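Local coordinates for protein valine-pyruvate aminotransferase (Salmonella typhimurium, PDB 3G7Q) that catalyses the pyridoxal-phosphate-dependent transfer of the amino group from valine to pyruvate, yielding alanine and 3-methyl-2-oxobutanoate, at residues L248-I260 with P282-I294. Sequence-based numbering, arbitrary orientation.
Sequences LSKLGLPGSRCGI and PGGMGPAMMCEMI
Leu248 and Met290, a selenomethionine, run antiparallel alongside one another, and both leucine methyls press on CG of Met290 from one side; how closely is doubtful, since Met290 has two conformers. With its CG anti to the backbone N (chi1 -168°), Leu248 also lays CD2 3.5 Å from the carbonyl O of Gly286. Three further pairs meet tip to tip: Leu253 CD2 with Met289 CE and, in the modelled conformers, Leu251 CD2 with Met293 CE at 3.5 Å and Ile260 CD1 with Met290 SE at 3.9 Å. Gly286 brings the backbones close, its CA 4.0 Å from Ser256 CB, while Cys258 SG rests against CG and CD of Pro287. One water bridges the backbones, accepting from Arg257 N (3.2 Å) and Gly286 N (3.0 Å). Arg257 O, 2.9 Å from Pro282 CB, is buried without a polar partner. The contact thus docks helix 285-295 on the loop linking antiparallel strands 242-247 and 259-262 of the seven-stranded aminotransferase sheet, with helix 77-92 beside Met290, helix 299-325 beside Leu251, and Leu68 of the second subunit against Met289.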
loop_
_atom_site.group_PDB
_atom_site.type_symbol
_atom_site.label_atom_id
_atom_site.label_comp_id
_atom_site.label_asym_id
_atom_site.label_seq_id
_atom_site.Cartn_x
_atom_site.Cartn_y
_atom_site.Cartn_z
ATOM N N LEU A 248 -6.518 -11.730 1.652
ATOM C CA LEU A 248 -5.789 -12.978 1.468
ATOM C C LEU A 248 -4.914 -13.338 2.673
ATOM O O LEU A 248 -4.563 -14.487 2.853
ATOM C CB LEU A 248 -4.900 -12.800 0.243
ATOM C CG LEU A 248 -4.197 -13.967 -0.406
ATOM C CD1 LEU A 248 -5.136 -15.113 -0.735
ATOM C CD2 LEU A 248 -3.523 -13.406 -1.689
ATOM N N SER A 249 -4.600 -12.381 3.529
ATOM C CA SER A 249 -3.594 -12.613 4.574
ATOM C C SER A 249 -3.919 -13.714 5.568
ATOM O O SER A 249 -3.041 -14.520 5.910
ATOM C CB SER A 249 -3.292 -11.317 5.335
ATOM O OG SER A 249 -4.356 -10.965 6.168
ATOM N N LYS A 250 -5.180 -13.819 5.976
ATOM C CA LYS A 250 -5.549 -14.819 6.984
ATOM C C LYS A 250 -5.655 -16.240 6.401
ATOM O O LYS A 250 -5.909 -17.205 7.135
ATOM C CB LYS A 250 -6.767 -14.368 7.782
ATOM C CG LYS A 250 -6.672 -12.908 8.298
ATOM C CD LYS A 250 -5.456 -12.628 9.202
ATOM C CE LYS A 250 -5.355 -11.137 9.519
ATOM N NZ LYS A 250 -4.209 -10.877 10.406
ATOM N N LEU A 251 -5.444 -16.362 5.087
ATOM C CA LEU A 251 -5.315 -17.652 4.439
ATOM C C LEU A 251 -3.941 -18.253 4.766
ATOM O O LEU A 251 -3.681 -19.413 4.455
ATOM C CB LEU A 251 -5.424 -17.507 2.915
ATOM C CG LEU A 251 -5.666 -18.787 2.108
ATOM C CD1 LEU A 251 -7.096 -19.223 2.287
ATOM C CD2 LEU A 251 -5.366 -18.582 0.628
ATOM N N GLY A 252 -3.057 -17.455 5.376
ATOM C CA GLY A 252 -1.693 -17.878 5.701
ATOM C C GLY A 252 -0.665 -17.220 4.783
ATOM O O GLY A 252 0.437 -17.744 4.608
ATOM N N LEU A 253 -1.024 -16.072 4.216
ATOM C CA LEU A 253 -0.159 -15.319 3.319
ATOM C C LEU A 253 -0.007 -13.884 3.828
ATOM O O LEU A 253 -0.240 -12.934 3.082
ATOM C CB LEU A 253 -0.729 -15.340 1.900
ATOM C CG LEU A 253 -0.814 -16.719 1.231
ATOM C CD1 LEU A 253 -1.598 -16.676 -0.083
ATOM C CD2 LEU A 253 0.623 -17.311 1.009
ATOM N N PRO A 254 0.418 -13.729 5.093
ATOM C CA PRO A 254 0.509 -12.386 5.670
ATOM C C PRO A 254 1.551 -11.511 4.986
ATOM O O PRO A 254 1.515 -10.296 5.153
ATOM C CB PRO A 254 0.878 -12.669 7.128
ATOM C CG PRO A 254 1.630 -13.950 7.075
ATOM C CD PRO A 254 0.861 -14.747 6.067
ATOM N N GLY A 255 2.448 -12.135 4.216
ATOM C CA GLY A 255 3.437 -11.432 3.408
ATOM C C GLY A 255 2.940 -10.988 2.046
ATOM O O GLY A 255 3.652 -10.284 1.333
ATOM N N SER A 256 1.752 -11.425 1.627
ATOM C CA SER A 256 1.173 -10.916 0.384
ATOM C C SER A 256 0.395 -9.681 0.819
ATOM O O SER A 256 0.131 -9.477 1.995
ATOM C CB SER A 256 0.200 -11.876 -0.253
ATOM O OG SER A 256 -0.998 -11.888 0.516
ATOM N N ARG A 257 -0.014 -8.854 -0.107
ATOM C CA ARG A 257 -0.714 -7.644 0.309
ATOM C C ARG A 257 -1.866 -7.531 -0.601
ATOM O O ARG A 257 -1.776 -6.831 -1.617
ATOM C CB ARG A 257 0.224 -6.434 0.186
ATOM C CG ARG A 257 1.246 -6.316 1.294
ATOM C CD ARG A 257 0.589 -6.021 2.634
ATOM N NE ARG A 257 1.566 -5.697 3.664
ATOM C CZ ARG A 257 2.322 -6.579 4.309
ATOM N NH1 ARG A 257 2.254 -7.876 4.025
ATOM N NH2 ARG A 257 3.180 -6.158 5.237
ATOM N N CYS A 258 -2.940 -8.246 -0.270
ATOM C CA CYS A 258 -4.085 -8.250 -1.142
ATOM C C CYS A 258 -5.445 -8.143 -0.439
ATOM O O CYS A 258 -6.011 -9.142 0.004
ATOM C CB CYS A 258 -4.026 -9.489 -2.005
ATOM S SG CYS A 258 -5.109 -9.338 -3.370
ATOM N N GLY A 259 -5.926 -6.909 -0.338
ATOM C CA GLY A 259 -7.236 -6.580 0.204
ATOM C C GLY A 259 -8.239 -6.503 -0.941
ATOM O O GLY A 259 -7.893 -6.136 -2.072
ATOM N N ILE A 260 -9.486 -6.875 -0.663
ATOM C CA ILE A 260 -10.525 -6.898 -1.671
ATOM C C ILE A 260 -11.731 -6.135 -1.154
ATOM O O ILE A 260 -12.107 -6.322 -0.000
ATOM C CB ILE A 260 -10.938 -8.355 -1.938
ATOM C CG1 ILE A 260 -9.758 -9.150 -2.511
ATOM C CG2 ILE A 260 -12.140 -8.430 -2.859
ATOM C CD1 ILE A 260 -9.930 -10.662 -2.415
ATOM N N PRO A 282 -2.422 -3.667 -4.668
ATOM C CA PRO A 282 -1.650 -4.810 -4.212
ATOM C C PRO A 282 -0.478 -5.138 -5.139
ATOM O O PRO A 282 -0.525 -4.813 -6.308
ATOM C CB PRO A 282 -2.671 -5.947 -4.275
ATOM C CG PRO A 282 -3.507 -5.607 -5.404
ATOM C CD PRO A 282 -3.645 -4.094 -5.365
ATOM N N GLY A 283 0.547 -5.803 -4.614
ATOM C CA GLY A 283 1.638 -6.307 -5.470
ATOM C C GLY A 283 1.072 -7.451 -6.325
ATOM O O GLY A 283 -0.085 -7.833 -6.175
ATOM N N GLY A 284 1.883 -8.011 -7.206
ATOM C CA GLY A 284 1.423 -9.035 -8.121
ATOM C C GLY A 284 1.324 -10.466 -7.631
ATOM O O GLY A 284 0.512 -11.228 -8.157
HETATM N N MSE A 285 2.094 -10.835 -6.621
HETATM C CA MSE A 285 2.166 -12.230 -6.221
HETATM C C MSE A 285 0.848 -12.743 -5.578
HETATM O O MSE A 285 0.373 -13.829 -5.915
HETATM C CB MSE A 285 3.365 -12.425 -5.312
HETATM C CG MSE A 285 3.929 -13.794 -5.368
HETATM SE SE MSE A 285 4.664 -14.255 -7.137
HETATM C CE MSE A 285 4.239 -15.889 -6.845
ATOM N N GLY A 286 0.259 -11.931 -4.700
ATOM C CA GLY A 286 -1.030 -12.263 -4.052
ATOM C C GLY A 286 -2.128 -12.524 -5.066
ATOM O O GLY A 286 -2.695 -13.622 -5.082
ATOM N N PRO A 287 -2.455 -11.518 -5.893
ATOM C CA PRO A 287 -3.446 -11.745 -6.933
ATOM C C PRO A 287 -3.168 -12.956 -7.823
ATOM O O PRO A 287 -4.116 -13.685 -8.154
ATOM C CB PRO A 287 -3.413 -10.451 -7.749
ATOM C CG PRO A 287 -2.906 -9.419 -6.798
ATOM C CD PRO A 287 -1.988 -10.122 -5.866
ATOM N N ALA A 288 -1.902 -13.195 -8.187
ATOM C CA ALA A 288 -1.570 -14.322 -9.057
ATOM C C ALA A 288 -1.837 -15.643 -8.343
ATOM O O ALA A 288 -2.408 -16.581 -8.930
ATOM C CB ALA A 288 -0.099 -14.239 -9.558
HETATM N N MSE A 289 -1.449 -15.720 -7.079
HETATM C CA MSE A 289 -1.696 -16.926 -6.292
HETATM C C MSE A 289 -3.186 -17.179 -6.132
HETATM O O MSE A 289 -3.630 -18.319 -6.228
HETATM C CB MSE A 289 -1.023 -16.834 -4.922
HETATM C CG MSE A 289 0.495 -16.893 -5.053
HETATM SE SE MSE A 289 1.314 -16.637 -3.346
HETATM C CE MSE A 289 1.118 -18.453 -2.564
HETATM N N MSE A 290 -3.955 -16.125 -5.878
HETATM C CA MSE A 290 -5.410 -16.267 -5.769
HETATM C C MSE A 290 -6.023 -16.752 -7.072
HETATM O O MSE A 290 -6.881 -17.632 -7.063
HETATM C CB MSE A 290 -6.072 -14.947 -5.411
HETATM C CG MSE A 290 -5.898 -14.531 -3.988
HETATM SE SE MSE A 290 -7.199 -13.138 -3.565
HETATM C CE MSE A 290 -8.484 -13.917 -3.944
ATOM N N CYS A 291 -5.597 -16.173 -8.191
ATOM C CA CYS A 291 -6.115 -16.610 -9.486
ATOM C C CYS A 291 -5.898 -18.110 -9.672
ATOM O O CYS A 291 -6.793 -18.840 -10.109
ATOM C CB CYS A 291 -5.451 -15.892 -10.654
ATOM S SG CYS A 291 -6.033 -14.256 -11.010
ATOM N N GLU A 292 -4.696 -18.557 -9.328
ATOM C CA GLU A 292 -4.328 -19.949 -9.470
ATOM C C GLU A 292 -5.140 -20.836 -8.537
ATOM O O GLU A 292 -5.622 -21.891 -8.960
ATOM C CB GLU A 292 -2.828 -20.110 -9.214
ATOM C CG GLU A 292 -2.206 -21.365 -9.721
ATOM C CD GLU A 292 -2.357 -21.559 -11.240
ATOM O OE1 GLU A 292 -2.408 -20.588 -12.033
ATOM O OE2 GLU A 292 -2.477 -22.727 -11.611
HETATM N N MSE A 293 -5.296 -20.422 -7.275
HETATM C CA MSE A 293 -6.084 -21.213 -6.331
HETATM C C MSE A 293 -7.543 -21.319 -6.772
HETATM O O MSE A 293 -8.162 -22.381 -6.632
HETATM C CB MSE A 293 -5.994 -20.644 -4.902
HETATM C CG MSE A 293 -4.621 -20.838 -4.292
HETATM SE SE MSE A 293 -4.542 -20.251 -2.457
HETATM C CE MSE A 293 -4.645 -18.396 -2.817
ATOM N N ILE A 294 -8.091 -20.233 -7.313
ATOM C CA ILE A 294 -9.484 -20.243 -7.794
ATOM C C ILE A 294 -9.616 -21.170 -9.003
ATOM O O ILE A 294 -10.535 -21.989 -9.072
ATOM C CB ILE A 294 -9.971 -18.830 -8.136
ATOM C CG1 ILE A 294 -10.133 -18.028 -6.848
ATOM C CG2 ILE A 294 -11.303 -18.879 -8.906
ATOM C CD1 ILE A 294 -10.284 -16.535 -7.059
HETATM O O HOH W 1 1.330 -9.711 -2.939
#